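PDB 2C40: inosine-uridine preferring nucleoside hydrolase family protein from Bacillus anthracis, which belongs to the inosine-uridine preferring nucleoside hydrolase family and binds a calcium ion beside an alpha-D-ribofuranose in its pocket. Local coordinates for residues Ala101-Leu113 / Asp130-Glu142. Numbering follows the deposited sequence.
Sequences AAKPAHHHLIETL and DLARALYEAPIIE
His-106 is the main bump of helix 105-113, a knob pressed into the hollow between Asp-130, Arg-133, Ala-134 and Glu-137 of helix 130-137. Its CB rests 3.3 Å from Asp-130 O, and with CG turned between the backbone N and carbonyl carbon (chi1 64°) the ring stands against Arg-133. Arg-133 CG lies near His-106 ND1, and the chain then bends to fold the guanidinium flat over one ring face, centres 3.7 Å apart and planes at 22°; NH2 is hydrogen-bonded to Ser-67. CD2 of His-107 sits over the rim of the opposite face. Glu-137 meets the ring at its edge, its carboxylate nearly perpendicular to both imidazoles: OE2 approaches His-106 CE1 at 3.2 Å, while OE1 accepts a bent bond from His-107 NE2 at 2.9 Å through its syn lone pair, in the imidazole plane. The helix axes come within 8.4 Å, with Ala-134 CB between Leu-109 CD2 and Ile-110 CG1. Further along, Ile-110 CD1 reaches Ala-138 CB (3.7 Å), and Ile-141 from the 3-10 turn crosses Ile-110 and Leu-113; its off-rotamer CD1 is modelled unusually close to Ile-110 CG2, a doubtful fit. Leu-109 and Leu-131 both reach Leu-122 of strand 120-124. Helices preceding and following a strand, crossing at -60° and packed on its sheet, are characteristic of the alpha/beta nucleoside hydrolase fold.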
# COMPACT_ATOMS: atom_id res chain seq x y z
N ALA A 101 -25.90 8.30 -3.04
CA ALA A 101 -27.25 8.26 -3.61
C ALA A 101 -28.19 7.47 -2.65
O ALA A 101 -27.72 6.57 -1.90
CB ALA A 101 -27.20 7.65 -4.99
N ALA A 102 -29.46 7.85 -2.63
CA ALA A 102 -30.45 7.25 -1.74
C ALA A 102 -30.75 5.80 -2.12
O ALA A 102 -30.93 4.99 -1.24
CB ALA A 102 -31.75 8.10 -1.75
N LYS A 103 -30.75 5.48 -3.42
CA LYS A 103 -31.01 4.11 -3.91
C LYS A 103 -29.79 3.24 -4.07
O LYS A 103 -28.69 3.73 -4.33
CB LYS A 103 -31.70 4.13 -5.28
N PRO A 104 -29.97 1.92 -3.95
CA PRO A 104 -28.88 1.01 -4.26
C PRO A 104 -28.50 1.10 -5.75
O PRO A 104 -29.37 1.48 -6.59
CB PRO A 104 -29.45 -0.38 -3.89
CG PRO A 104 -30.90 -0.21 -3.84
CD PRO A 104 -31.17 1.20 -3.46
N ALA A 105 -27.26 0.71 -6.07
CA ALA A 105 -26.70 0.90 -7.41
C ALA A 105 -27.59 0.44 -8.58
O ALA A 105 -27.73 1.15 -9.56
CB ALA A 105 -25.32 0.22 -7.50
N HIS A 106 -28.20 -0.74 -8.49
CA HIS A 106 -29.01 -1.25 -9.61
C HIS A 106 -30.25 -0.40 -9.88
O HIS A 106 -30.60 -0.18 -11.03
CB HIS A 106 -29.37 -2.72 -9.46
CG HIS A 106 -30.24 -3.03 -8.27
ND1 HIS A 106 -31.48 -3.64 -8.39
CD2 HIS A 106 -30.05 -2.85 -6.95
CE1 HIS A 106 -32.00 -3.81 -7.19
NE2 HIS A 106 -31.15 -3.34 -6.30
N HIS A 107 -30.88 0.07 -8.80
CA HIS A 107 -31.98 1.00 -8.87
C HIS A 107 -31.55 2.39 -9.31
O HIS A 107 -32.21 3.03 -10.13
CB HIS A 107 -32.69 1.09 -7.52
CG HIS A 107 -33.56 -0.08 -7.22
ND1 HIS A 107 -34.21 -0.22 -6.02
CD2 HIS A 107 -33.88 -1.18 -7.95
CE1 HIS A 107 -34.94 -1.33 -6.04
NE2 HIS A 107 -34.74 -1.93 -7.19
N HIS A 108 -30.43 2.84 -8.78
CA HIS A 108 -29.82 4.09 -9.20
C HIS A 108 -29.56 4.10 -10.71
O HIS A 108 -29.82 5.08 -11.41
CB HIS A 108 -28.53 4.28 -8.40
CG HIS A 108 -27.81 5.54 -8.69
ND1 HIS A 108 -26.55 5.57 -9.27
CD2 HIS A 108 -28.16 6.83 -8.47
CE1 HIS A 108 -26.16 6.83 -9.39
NE2 HIS A 108 -27.12 7.61 -8.93
N LEU A 109 -29.02 3.00 -11.20
CA LEU A 109 -28.71 2.86 -12.61
C LEU A 109 -29.98 3.02 -13.46
O LEU A 109 -30.00 3.78 -14.43
CB LEU A 109 -28.01 1.52 -12.83
CG LEU A 109 -27.80 0.91 -14.22
CD1 LEU A 109 -27.21 1.88 -15.15
CD2 LEU A 109 -26.85 -0.25 -14.02
N ILE A 110 -31.04 2.32 -13.07
CA ILE A 110 -32.33 2.38 -13.78
C ILE A 110 -32.85 3.81 -13.85
O ILE A 110 -33.20 4.31 -14.93
CB ILE A 110 -33.41 1.44 -13.11
CG1 ILE A 110 -33.03 -0.04 -13.31
CG2 ILE A 110 -34.82 1.67 -13.65
CD1 ILE A 110 -33.83 -1.03 -12.45
N GLU A 111 -32.89 4.48 -12.69
CA GLU A 111 -33.50 5.81 -12.58
C GLU A 111 -32.66 6.84 -13.34
O GLU A 111 -33.21 7.72 -13.99
CB GLU A 111 -33.66 6.24 -11.12
CG GLU A 111 -34.87 5.65 -10.40
N THR A 112 -31.33 6.73 -13.27
CA THR A 112 -30.45 7.60 -14.03
C THR A 112 -30.68 7.41 -15.53
O THR A 112 -30.89 8.36 -16.26
CB THR A 112 -28.94 7.33 -13.78
OG1 THR A 112 -28.68 7.33 -12.39
CG2 THR A 112 -28.08 8.38 -14.47
N LEU A 113 -30.66 6.17 -15.97
CA LEU A 113 -30.76 5.89 -17.39
C LEU A 113 -32.08 6.41 -17.92
O LEU A 113 -32.12 7.07 -18.95
CB LEU A 113 -30.64 4.40 -17.69
CG LEU A 113 -29.28 3.70 -17.89
CD1 LEU A 113 -29.48 2.43 -18.68
CD2 LEU A 113 -28.29 4.52 -18.58
N ASP A 130 -24.76 -5.62 -10.86
CA ASP A 130 -25.70 -4.46 -10.75
C ASP A 130 -26.49 -4.25 -12.06
O ASP A 130 -27.67 -3.83 -12.03
CB ASP A 130 -24.99 -3.14 -10.37
CG ASP A 130 -24.51 -3.08 -8.91
OD1 ASP A 130 -25.12 -3.69 -8.01
OD2 ASP A 130 -23.49 -2.38 -8.67
N LEU A 131 -25.85 -4.50 -13.20
CA LEU A 131 -26.54 -4.43 -14.48
C LEU A 131 -27.50 -5.60 -14.76
O LEU A 131 -28.59 -5.42 -15.30
CB LEU A 131 -25.53 -4.25 -15.63
CG LEU A 131 -26.06 -4.22 -17.08
CD1 LEU A 131 -27.00 -3.06 -17.34
CD2 LEU A 131 -24.91 -4.20 -18.07
N ALA A 132 -27.08 -6.82 -14.48
CA ALA A 132 -27.94 -7.99 -14.63
C ALA A 132 -29.23 -7.75 -13.91
O ALA A 132 -30.34 -7.99 -14.42
CB ALA A 132 -27.22 -9.23 -14.04
N ARG A 133 -29.07 -7.26 -12.70
CA ARG A 133 -30.16 -7.00 -11.79
C ARG A 133 -31.08 -5.87 -12.27
O ARG A 133 -32.27 -6.02 -12.21
CB ARG A 133 -29.57 -6.70 -10.42
CG ARG A 133 -30.53 -6.80 -9.32
CD ARG A 133 -29.95 -7.66 -8.14
NE ARG A 133 -28.97 -6.91 -7.40
CZ ARG A 133 -29.17 -6.35 -6.21
NH1 ARG A 133 -30.32 -6.49 -5.54
NH2 ARG A 133 -28.17 -5.69 -5.65
N ALA A 134 -30.50 -4.77 -12.73
CA ALA A 134 -31.19 -3.67 -13.41
C ALA A 134 -32.05 -4.16 -14.56
O ALA A 134 -33.23 -3.83 -14.66
CB ALA A 134 -30.14 -2.64 -13.95
N LEU A 135 -31.46 -5.01 -15.38
CA LEU A 135 -32.13 -5.59 -16.54
C LEU A 135 -33.25 -6.54 -16.17
O LEU A 135 -34.33 -6.53 -16.78
CB LEU A 135 -31.10 -6.33 -17.38
CG LEU A 135 -30.09 -5.39 -18.06
CD1 LEU A 135 -28.90 -6.20 -18.48
CD2 LEU A 135 -30.73 -4.68 -19.28
N TYR A 136 -33.02 -7.33 -15.14
CA TYR A 136 -34.06 -8.25 -14.68
C TYR A 136 -35.32 -7.49 -14.23
O TYR A 136 -36.42 -7.84 -14.60
CB TYR A 136 -33.51 -9.19 -13.61
CG TYR A 136 -34.61 -10.03 -13.06
CD1 TYR A 136 -35.12 -9.77 -11.76
CD2 TYR A 136 -35.22 -11.02 -13.84
CE1 TYR A 136 -36.17 -10.52 -11.25
CE2 TYR A 136 -36.29 -11.78 -13.31
CZ TYR A 136 -36.75 -11.52 -12.02
OH TYR A 136 -37.82 -12.22 -11.46
N GLU A 137 -35.14 -6.41 -13.48
CA GLU A 137 -36.26 -5.65 -12.95
C GLU A 137 -36.89 -4.67 -13.94
O GLU A 137 -38.10 -4.47 -13.95
CB GLU A 137 -35.81 -4.88 -11.73
CG GLU A 137 -35.41 -5.81 -10.64
CD GLU A 137 -34.92 -5.11 -9.39
OE1 GLU A 137 -35.38 -3.98 -9.13
OE2 GLU A 137 -34.12 -5.74 -8.66
N ALA A 138 -36.06 -4.08 -14.78
CA ALA A 138 -36.50 -3.06 -15.73
C ALA A 138 -35.83 -3.24 -17.09
O ALA A 138 -34.94 -2.47 -17.45
CB ALA A 138 -36.21 -1.67 -15.18
N PRO A 139 -36.22 -4.25 -17.85
CA PRO A 139 -35.59 -4.43 -19.16
C PRO A 139 -35.78 -3.29 -20.21
O PRO A 139 -35.02 -3.22 -21.20
CB PRO A 139 -36.20 -5.73 -19.70
CG PRO A 139 -37.43 -5.98 -18.88
CD PRO A 139 -37.26 -5.26 -17.57
N ILE A 140 -36.77 -2.41 -19.98
CA ILE A 140 -36.95 -1.19 -20.80
C ILE A 140 -35.63 -0.41 -20.97
O ILE A 140 -35.41 0.29 -21.95
CB ILE A 140 -38.00 -0.23 -20.14
CG1 ILE A 140 -38.37 0.91 -21.08
CG2 ILE A 140 -37.53 0.25 -18.72
CD1 ILE A 140 -39.38 1.85 -20.52
N ILE A 141 -34.76 -0.55 -20.00
CA ILE A 141 -33.47 0.10 -19.95
C ILE A 141 -32.55 -0.20 -21.17
O ILE A 141 -31.71 0.62 -21.57
CB ILE A 141 -32.82 -0.31 -18.61
CG1 ILE A 141 -32.54 0.90 -17.76
CG2 ILE A 141 -31.72 -1.36 -18.73
CD1 ILE A 141 -33.67 1.16 -16.84
N GLU A 142 -32.74 -1.36 -21.80
CA GLU A 142 -32.10 -1.61 -23.09
C GLU A 142 -32.28 -0.42 -24.05
O GLU A 142 -31.37 -0.08 -24.78
CB GLU A 142 -32.70 -2.83 -23.77
CG GLU A 142 -32.33 -4.12 -23.06
CD GLU A 142 -32.93 -5.33 -23.75
OE1 GLU A 142 -33.81 -5.18 -24.62
OE2 GLU A 142 -32.50 -6.45 -23.39